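Local structure of glycoside hydrolase family 81 (Clostridium thermocellum, 6FOP) at residues A427-I430 with A431-P435; L450-I454 with A455-R459; P580-A583 with A584-Y587. The protein probably hydrolyses beta-1,3-glucans such as laminarin, as a glucanase of the bacterium's cellulosome. All blocks are in the same frame, centred on the assembly; numbering follows the deposited sequence.

Interaction 1 (A427-I430 with A431-P435); sequences AAQI and ALRDP
Arg-433 brings the edge of its guanidinium back to Gln-429, one helical turn earlier, and a single nitrogen supplies two of that residue's acceptors. NH1 donates to the backbone O of Gln-429 at 2.9 Å, and also to the side-chain OE1 of Gln-429, likewise at 2.9 Å. The two bonds differ in approach. At OE1 the donor arrives in the carbonyl plane on a lone pair, whereas at the backbone O it is tilted from that plane; both acceptors lie close to the plane of the guanidinium. Gln-429 reaches this position through a bend at chi2 (-61°), and its amide plane stands 61° from the guanidinium. Water 1, 2.7 Å from Gln-429 OE1 and probably donating to it, accepts from Arg-433 NH2. The remaining donors are also engaged: NE of Arg-433 forms a salt bridge with Glu-357, and NE2 of Gln-429 bonds to Pro-307 O and His-425 NE2. All of this sits toward the C-terminal end of helix 416-433 in the GH81 C-terminal domain, which belongs to the 6-hairpin clan of alpha-helical barrels. Ordinary i to i+4 bonds persist up to Leu-432, whose N reaches Ala-428 O at 3.0 Å. Beyond it the pattern tightens: Arg-433 N donates to Ile-430 O at 2.9 Å, an i to i+3 bond, and Asp-434 N adds a weak bond to the same oxygen. Asp-434 then serves as N-cap of the next helix, 435-438. Its carboxylate is turned away from its own N (chi1 -175°), with OD1 accepting from Trp-437 N and OD2 paired with Lys-373. Ile-430 packs against Met-372 and Leu-376 of helix 362-379, and Ala-431 against Trp-507 and Ala-510 of helix 494-511.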
loop_
_atom_site.group_PDB
_atom_site.type_symbol
_atom_site.label_atom_id
_atom_site.label_comp_id
_atom_site.label_asym_id
_atom_site.label_seq_id
_atom_site.Cartn_x
_atom_site.Cartn_y
_atom_site.Cartn_z
ATOM N N ALA A 427 -8.258 10.201 16.599
ATOM C CA ALA A 427 -7.829 11.601 16.635
ATOM C C ALA A 427 -8.640 12.460 15.686
ATOM O O ALA A 427 -8.989 13.587 16.012
ATOM C CB ALA A 427 -6.367 11.707 16.298
ATOM N N ALA A 428 -8.906 11.943 14.492
ATOM C CA ALA A 428 -9.729 12.653 13.517
ATOM C C ALA A 428 -11.150 12.886 14.012
ATOM O O ALA A 428 -11.710 13.994 13.808
ATOM C CB ALA A 428 -9.726 11.923 12.190
ATOM N N GLN A 429 -11.759 11.856 14.612
ATOM C CA GLN A 429 -13.104 12.052 15.156
ATOM C C GLN A 429 -13.099 13.123 16.258
ATOM O O GLN A 429 -14.042 13.931 16.334
ATOM C CB GLN A 429 -13.670 10.743 15.667
ATOM C CG GLN A 429 -13.960 9.678 14.612
ATOM C CD GLN A 429 -14.982 10.089 13.575
ATOM O OE1 GLN A 429 -15.725 11.051 13.762
ATOM N NE2 GLN A 429 -15.033 9.372 12.461
ATOM N N ILE A 430 -12.062 13.148 17.099
ATOM C CA ILE A 430 -11.948 14.228 18.070
ATOM C C ILE A 430 -11.798 15.573 17.357
ATOM O O ILE A 430 -12.475 16.554 17.720
ATOM C CB ILE A 430 -10.825 13.996 19.082
ATOM C CG1 ILE A 430 -11.097 12.753 19.905
ATOM C CG2 ILE A 430 -10.641 15.208 19.979
ATOM C CD1 ILE A 430 -9.909 12.252 20.647
ATOM N N ALA A 431 -10.927 15.633 16.354
ATOM C CA ALA A 431 -10.706 16.892 15.617
ATOM C C ALA A 431 -11.940 17.507 14.978
ATOM O O ALA A 431 -12.090 18.727 14.953
ATOM C CB ALA A 431 -9.614 16.694 14.586
ATOM N N LEU A 432 -12.844 16.651 14.504
ATOM C CA LEU A 432 -14.101 17.101 13.892
ATOM C C LEU A 432 -15.007 17.784 14.928
ATOM O O LEU A 432 -15.861 18.584 14.561
ATOM C CB LEU A 432 -14.843 15.916 13.256
ATOM C CG LEU A 432 -14.183 15.383 11.993
ATOM C CD1 LEU A 432 -14.722 13.991 11.654
ATOM C CD2 LEU A 432 -14.387 16.347 10.832
ATOM N N ARG A 433 -14.793 17.472 16.202
ATOM C CA ARG A 433 -15.605 17.969 17.308
ATOM C C ARG A 433 -14.920 19.011 18.168
ATOM O O ARG A 433 -15.584 19.742 18.895
ATOM C CB ARG A 433 -16.017 16.788 18.184
ATOM C CG ARG A 433 -16.928 15.806 17.467
ATOM C CD ARG A 433 -16.938 14.473 18.160
ATOM N NE ARG A 433 -17.941 13.593 17.577
ATOM C CZ ARG A 433 -17.789 12.867 16.462
ATOM N NH1 ARG A 433 -16.643 12.865 15.812
ATOM N NH2 ARG A 433 -18.761 12.108 16.011
ATOM N N ASP A 434 -13.599 19.094 18.103
ATOM C CA ASP A 434 -12.847 19.862 19.064
ATOM C C ASP A 434 -11.582 20.362 18.369
ATOM O O ASP A 434 -10.534 19.691 18.406
ATOM C CB ASP A 434 -12.536 19.048 20.307
ATOM C CG ASP A 434 -11.853 19.840 21.374
ATOM O OD1 ASP A 434 -11.378 20.953 21.094
ATOM O OD2 ASP A 434 -11.748 19.315 22.507
ATOM N N PRO A 435 -11.700 21.523 17.692
ATOM C CA PRO A 435 -10.550 22.105 17.015
ATOM C C PRO A 435 -9.428 22.517 17.961
ATOM O O PRO A 435 -8.270 22.608 17.547
ATOM C CB PRO A 435 -11.149 23.321 16.287
ATOM C CG PRO A 435 -12.316 23.727 17.118
ATOM C CD PRO A 435 -12.855 22.449 17.701
HETATM O O HOH W 1 -18.376 11.035 13.349
#

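Interaction 2 (L450-I454 with A455-R459); sequences LIKDI and ANWDR
An Asx turn at Asn-456, where the chain leaves helix 440-455, receives the side chain of Lys-452 from one turn back along that helix. The turn is made by Asn-456 OD1, which accepts from the backbone N of Asp-458 at 3.1 Å. Lys-452 NZ donates to the same OD1 at 3.1 Å, and the two donors approach from opposite faces of the amide plane, both well out of it and so away from the lone-pair directions. OD1 is held from both sides, while ND2 of Asn-456 bonds to Phe-464 O and, weakly, to Asp-458 O. The lysine chain runs across the indole of Trp-457, with its CG 3.7 Å from CZ3 of Trp-457 and its CE similarly close to CH2. A bend at its last torsion (chi4 -78°) sets NZ over the ring face, 4.2 Å from the centroid of the six-membered ring and 19° off its normal, a cation-pi contact. Trp-457 has CG between its backbone N and carbonyl carbon (chi1 64°), which folds the indole back toward the helix. There the edge of the ring meets Ile-451, whose CG2 is 3.9 Å from CZ3 of Trp-457. The Trp-457 side chain also touches Thr-515, Ile-516 and Leu-519 of helix 514-534. NZ of Lys-452 has further partners: a salt bridge to Asp-461, and water 3 at 2.8 Å, which donates to OD2 of Asp-458. This gathering of carboxylates and a pi face should favour the charged lysine. On the backbone, Ala-455 N bonds weakly to Ile-451 O; water 2 links Lys-452 O and Asn-456 N, whose CA atoms are 3.9 Å apart as the chain turns sharply out of the helix. This is a helix exit in the 6-hairpin clan domain, followed by an Asx turn that holds the helix lysine.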
loop_
_atom_site.group_PDB
_atom_site.type_symbol
_atom_site.label_atom_id
_atom_site.label_comp_id
_atom_site.label_asym_id
_atom_site.label_seq_id
_atom_site.Cartn_x
_atom_site.Cartn_y
_atom_site.Cartn_z
ATOM N N LEU A 450 2.629 10.528 14.034
ATOM C CA LEU A 450 2.142 9.190 13.631
ATOM C C LEU A 450 1.888 9.162 12.133
ATOM O O LEU A 450 2.228 8.175 11.465
ATOM C CB LEU A 450 0.860 8.754 14.381
ATOM C CG LEU A 450 1.084 8.062 15.711
ATOM C CD1 LEU A 450 1.746 8.929 16.743
ATOM C CD2 LEU A 450 -0.246 7.513 16.237
ATOM N N ILE A 451 1.296 10.230 11.593
ATOM C CA ILE A 451 1.094 10.313 10.147
ATOM C C ILE A 451 2.449 10.230 9.416
ATOM O O ILE A 451 2.586 9.471 8.447
ATOM C CB ILE A 451 0.336 11.588 9.714
ATOM C CG1 ILE A 451 -1.051 11.631 10.388
ATOM C CG2 ILE A 451 0.216 11.646 8.177
ATOM C CD1 ILE A 451 -1.842 12.884 10.093
ATOM N N LYS A 452 3.436 10.977 9.900
ATOM C CA LYS A 452 4.752 10.981 9.278
ATOM C C LYS A 452 5.446 9.649 9.407
ATOM O O LYS A 452 6.178 9.249 8.484
ATOM C CB LYS A 452 5.654 12.121 9.792
ATOM C CG LYS A 452 5.229 13.476 9.309
ATOM C CD LYS A 452 6.069 14.576 9.937
ATOM C CE LYS A 452 5.918 15.887 9.193
ATOM N NZ LYS A 452 6.711 15.893 7.945
ATOM N N ASP A 453 5.272 8.922 10.507
ATOM C CA ASP A 453 5.899 7.625 10.575
ATOM C C ASP A 453 5.406 6.698 9.454
ATOM O O ASP A 453 6.212 5.988 8.858
ATOM C CB ASP A 453 5.687 6.945 11.930
ATOM C CG ASP A 453 6.389 5.602 12.006
ATOM O OD1 ASP A 453 7.653 5.582 12.092
ATOM O OD2 ASP A 453 5.684 4.574 11.947
ATOM N N ILE A 454 4.095 6.704 9.155
ATOM C CA ILE A 454 3.551 5.755 8.188
ATOM C C ILE A 454 3.442 6.286 6.771
ATOM O O ILE A 454 3.421 5.491 5.831
ATOM C CB ILE A 454 2.191 5.201 8.634
ATOM C CG1 ILE A 454 1.074 6.275 8.648
ATOM C CG2 ILE A 454 2.363 4.515 9.992
ATOM C CD1 ILE A 454 -0.301 5.711 8.985
ATOM N N ALA A 455 3.438 7.606 6.617
ATOM C CA ALA A 455 3.055 8.276 5.372
ATOM C C ALA A 455 3.630 9.701 5.294
ATOM O O ALA A 455 2.955 10.624 4.892
ATOM C CB ALA A 455 1.547 8.276 5.206
ATOM N N ASN A 456 4.921 9.841 5.611
ATOM C CA ASN A 456 5.560 11.154 5.517
ATOM C C ASN A 456 5.516 11.627 4.042
ATOM O O ASN A 456 5.935 10.899 3.134
ATOM C CB ASN A 456 6.995 11.113 6.019
ATOM C CG ASN A 456 7.661 12.472 6.021
ATOM O OD1 ASN A 456 7.006 13.521 6.007
ATOM N ND2 ASN A 456 8.983 12.458 5.968
ATOM N N TRP A 457 5.035 12.831 3.837
ATOM C CA TRP A 457 4.863 13.466 2.515
ATOM C C TRP A 457 5.995 14.460 2.199
ATOM O O TRP A 457 6.049 14.971 1.085
ATOM C CB TRP A 457 3.518 14.209 2.476
ATOM C CG TRP A 457 3.463 15.350 3.453
ATOM C CD1 TRP A 457 3.789 16.640 3.197
ATOM C CD2 TRP A 457 3.135 15.285 4.836
ATOM N NE1 TRP A 457 3.658 17.404 4.316
ATOM C CE2 TRP A 457 3.263 16.596 5.350
ATOM C CE3 TRP A 457 2.709 14.255 5.698
ATOM C CZ2 TRP A 457 3.001 16.899 6.685
ATOM C CZ3 TRP A 457 2.474 14.557 7.015
ATOM C CH2 TRP A 457 2.610 15.870 7.495
ATOM N N ASP A 458 6.820 14.781 3.192
ATOM C CA ASP A 458 7.794 15.868 3.087
ATOM C C ASP A 458 9.198 15.264 2.938
ATOM O O ASP A 458 9.797 14.762 3.900
ATOM C CB ASP A 458 7.707 16.752 4.316
ATOM C CG ASP A 458 8.667 17.933 4.258
ATOM O OD1 ASP A 458 9.514 18.032 3.328
ATOM O OD2 ASP A 458 8.572 18.796 5.149
ATOM N N ARG A 459 9.711 15.353 1.718
ATOM C CA ARG A 459 11.000 14.747 1.387
ATOM C C ARG A 459 12.152 15.440 2.097
ATOM O O ARG A 459 13.247 14.884 2.167
ATOM C CB ARG A 459 11.247 14.801 -0.111
ATOM C CG ARG A 459 10.214 14.079 -0.942
ATOM C CD ARG A 459 10.482 14.273 -2.424
ATOM N NE ARG A 459 9.402 13.759 -3.269
ATOM C CZ ARG A 459 9.255 12.485 -3.572
ATOM N NH1 ARG A 459 10.097 11.568 -3.061
ATOM N NH2 ARG A 459 8.253 12.104 -4.365
HETATM O O HOH W 2 6.713 7.535 6.187
HETATM O O HOH W 3 6.631 18.503 6.994
#

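Interaction 3 (P580-A583 with A584-Y587); sequences PITA and ASLY
Thr-582 and Ser-585 are the first and last residues of a type I beta turn, and each sends its hydroxyl to the backbone of the other half. The turn itself is closed by Ser-585 N donating to Thr-582 O at 2.8 Å. The two side-chain C-O bonds are splayed by rather more than a right angle and head in different directions along the chain. OG1 of Thr-582 lies between its own N and carbonyl carbon (chi1 79°), a placement that points it forward over the turn. There it accepts from Ala-584 N at 3.0 Å, an ST turn set within the beta turn, and touches the CB of Ala-584. Ser-585 does the reverse: with OG beside its backbone N (chi1 -63°), the hydroxyl reaches back to accept from Thr-582 N at 2.9 Å. That bond is nearly straight, with an N-H...O angle of 167°. The hydroxyls do not bond to each other, OG1 of Thr-582 and OG of Ser-585 being 3.9 Å apart; water 4 bridges them instead, hydrogen-bonded to both. The turn lies in the loop between helices 570-575 and 592-606 of the GH81 C-terminal domain; Pro-580, just ahead of it, follows a cis peptide bond. The two hydroxyls, both on buried residues, are thus each engaged by a backbone N-H and by water 4. Thr-582 packs on Asn-499 and Ala-584 on Gln-502, both of helix 494-511. Across the turn, Ala-583 rests on Leu-306 and Ala-584 on Ile-305, while the carbonyl of Ala-584 accepts from the hydroxyl of Tyr-524. Past the turn the chain enters a 3-10 segment, and a second water spans this step: water 5 donates to Ala-583 O at 2.8 Å and accepts from Leu-586 N at 3.1 Å.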
loop_
_atom_site.group_PDB
_atom_site.type_symbol
_atom_site.label_atom_id
_atom_site.label_comp_id
_atom_site.label_asym_id
_atom_site.label_seq_id
_atom_site.Cartn_x
_atom_site.Cartn_y
_atom_site.Cartn_z
ATOM N N PRO A 580 -11.341 -2.918 9.251
ATOM C CA PRO A 580 -12.545 -2.376 9.875
ATOM C C PRO A 580 -13.459 -1.735 8.836
ATOM O O PRO A 580 -13.009 -1.023 7.946
ATOM C CB PRO A 580 -11.994 -1.323 10.829
ATOM C CG PRO A 580 -10.759 -0.833 10.129
ATOM C CD PRO A 580 -10.183 -2.026 9.417
ATOM N N ILE A 581 -14.755 -1.962 8.989
ATOM C CA ILE A 581 -15.729 -1.324 8.119
ATOM C C ILE A 581 -16.047 0.056 8.697
ATOM O O ILE A 581 -16.586 0.155 9.790
ATOM C CB ILE A 581 -16.970 -2.227 7.907
ATOM C CG1 ILE A 581 -16.546 -3.574 7.268
ATOM C CG2 ILE A 581 -17.977 -1.543 7.011
ATOM C CD1 ILE A 581 -17.677 -4.570 7.089
ATOM N N THR A 582 -15.699 1.114 7.955
ATOM C CA THR A 582 -15.958 2.498 8.351
ATOM C C THR A 582 -16.825 3.128 7.263
ATOM O O THR A 582 -17.106 2.508 6.234
ATOM C CB THR A 582 -14.674 3.337 8.533
ATOM O OG1 THR A 582 -14.154 3.754 7.264
ATOM C CG2 THR A 582 -13.603 2.580 9.340
ATOM N N ALA A 583 -17.182 4.390 7.440
ATOM C CA ALA A 583 -17.928 5.083 6.389
ATOM C C ALA A 583 -17.067 5.479 5.191
ATOM O O ALA A 583 -17.538 6.185 4.303
ATOM C CB ALA A 583 -18.641 6.296 6.972
ATOM N N ALA A 584 -15.817 5.045 5.193
ATOM C CA ALA A 584 -14.959 5.068 4.013
ATOM C C ALA A 584 -14.917 3.717 3.306
ATOM O O ALA A 584 -14.187 3.568 2.332
ATOM C CB ALA A 584 -13.570 5.554 4.393
ATOM N N SER A 585 -15.704 2.738 3.765
ATOM C CA SER A 585 -15.626 1.371 3.235
ATOM C C SER A 585 -16.627 1.071 2.142
ATOM O O SER A 585 -16.738 -0.073 1.698
ATOM C CB SER A 585 -15.747 0.330 4.341
ATOM O OG SER A 585 -14.691 0.412 5.275
ATOM N N LEU A 586 -17.330 2.084 1.651
ATOM C CA LEU A 586 -18.286 1.840 0.599
ATOM C C LEU A 586 -17.640 1.314 -0.682
ATOM O O LEU A 586 -18.315 0.680 -1.492
ATOM C CB LEU A 586 -19.126 3.077 0.317
ATOM C CG LEU A 586 -20.019 3.560 1.491
ATOM C CD1 LEU A 586 -20.641 4.915 1.192
ATOM C CD2 LEU A 586 -21.095 2.536 1.838
ATOM N N TYR A 587 -16.331 1.565 -0.858
ATOM C CA TYR A 587 -15.609 1.024 -2.003
ATOM C C TYR A 587 -15.748 -0.466 -2.138
ATOM O O TYR A 587 -15.640 -0.982 -3.244
ATOM C CB TYR A 587 -14.105 1.388 -1.955
ATOM C CG TYR A 587 -13.320 0.634 -0.916
ATOM C CD1 TYR A 587 -12.722 -0.603 -1.216
ATOM C CD2 TYR A 587 -13.245 1.083 0.397
ATOM C CE1 TYR A 587 -12.061 -1.327 -0.242
ATOM C CE2 TYR A 587 -12.605 0.367 1.372
ATOM C CZ TYR A 587 -12.002 -0.853 1.059
ATOM O OH TYR A 587 -11.356 -1.571 2.034
HETATM O O HOH W 4 -12.571 2.329 5.586
HETATM O O HOH W 5 -17.114 5.166 1.757
#

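All three interactions border helix 494-511, which none of them includes. Interactions 1 and 2 share Trp-507 of that helix, touched by Ala-431 and Ile-451; their centres are 20 Å apart and their nearest atoms about 7 Å. Interaction 3 meets the same helix through Asn-499, Gln-502 and Ile-498, with its centre 19 Å from interaction 1 and 23 Å from interaction 2. Metals lie close in sequence or space: Asn-456 shares backbone bonding with Leu-467, a calcium-site residue, and the side chain of Ala-455 is about 9 Å from a calcium ion. The loop of 580-587 lies in sequence between His-574 and Glu-601, two of the nickel ligands.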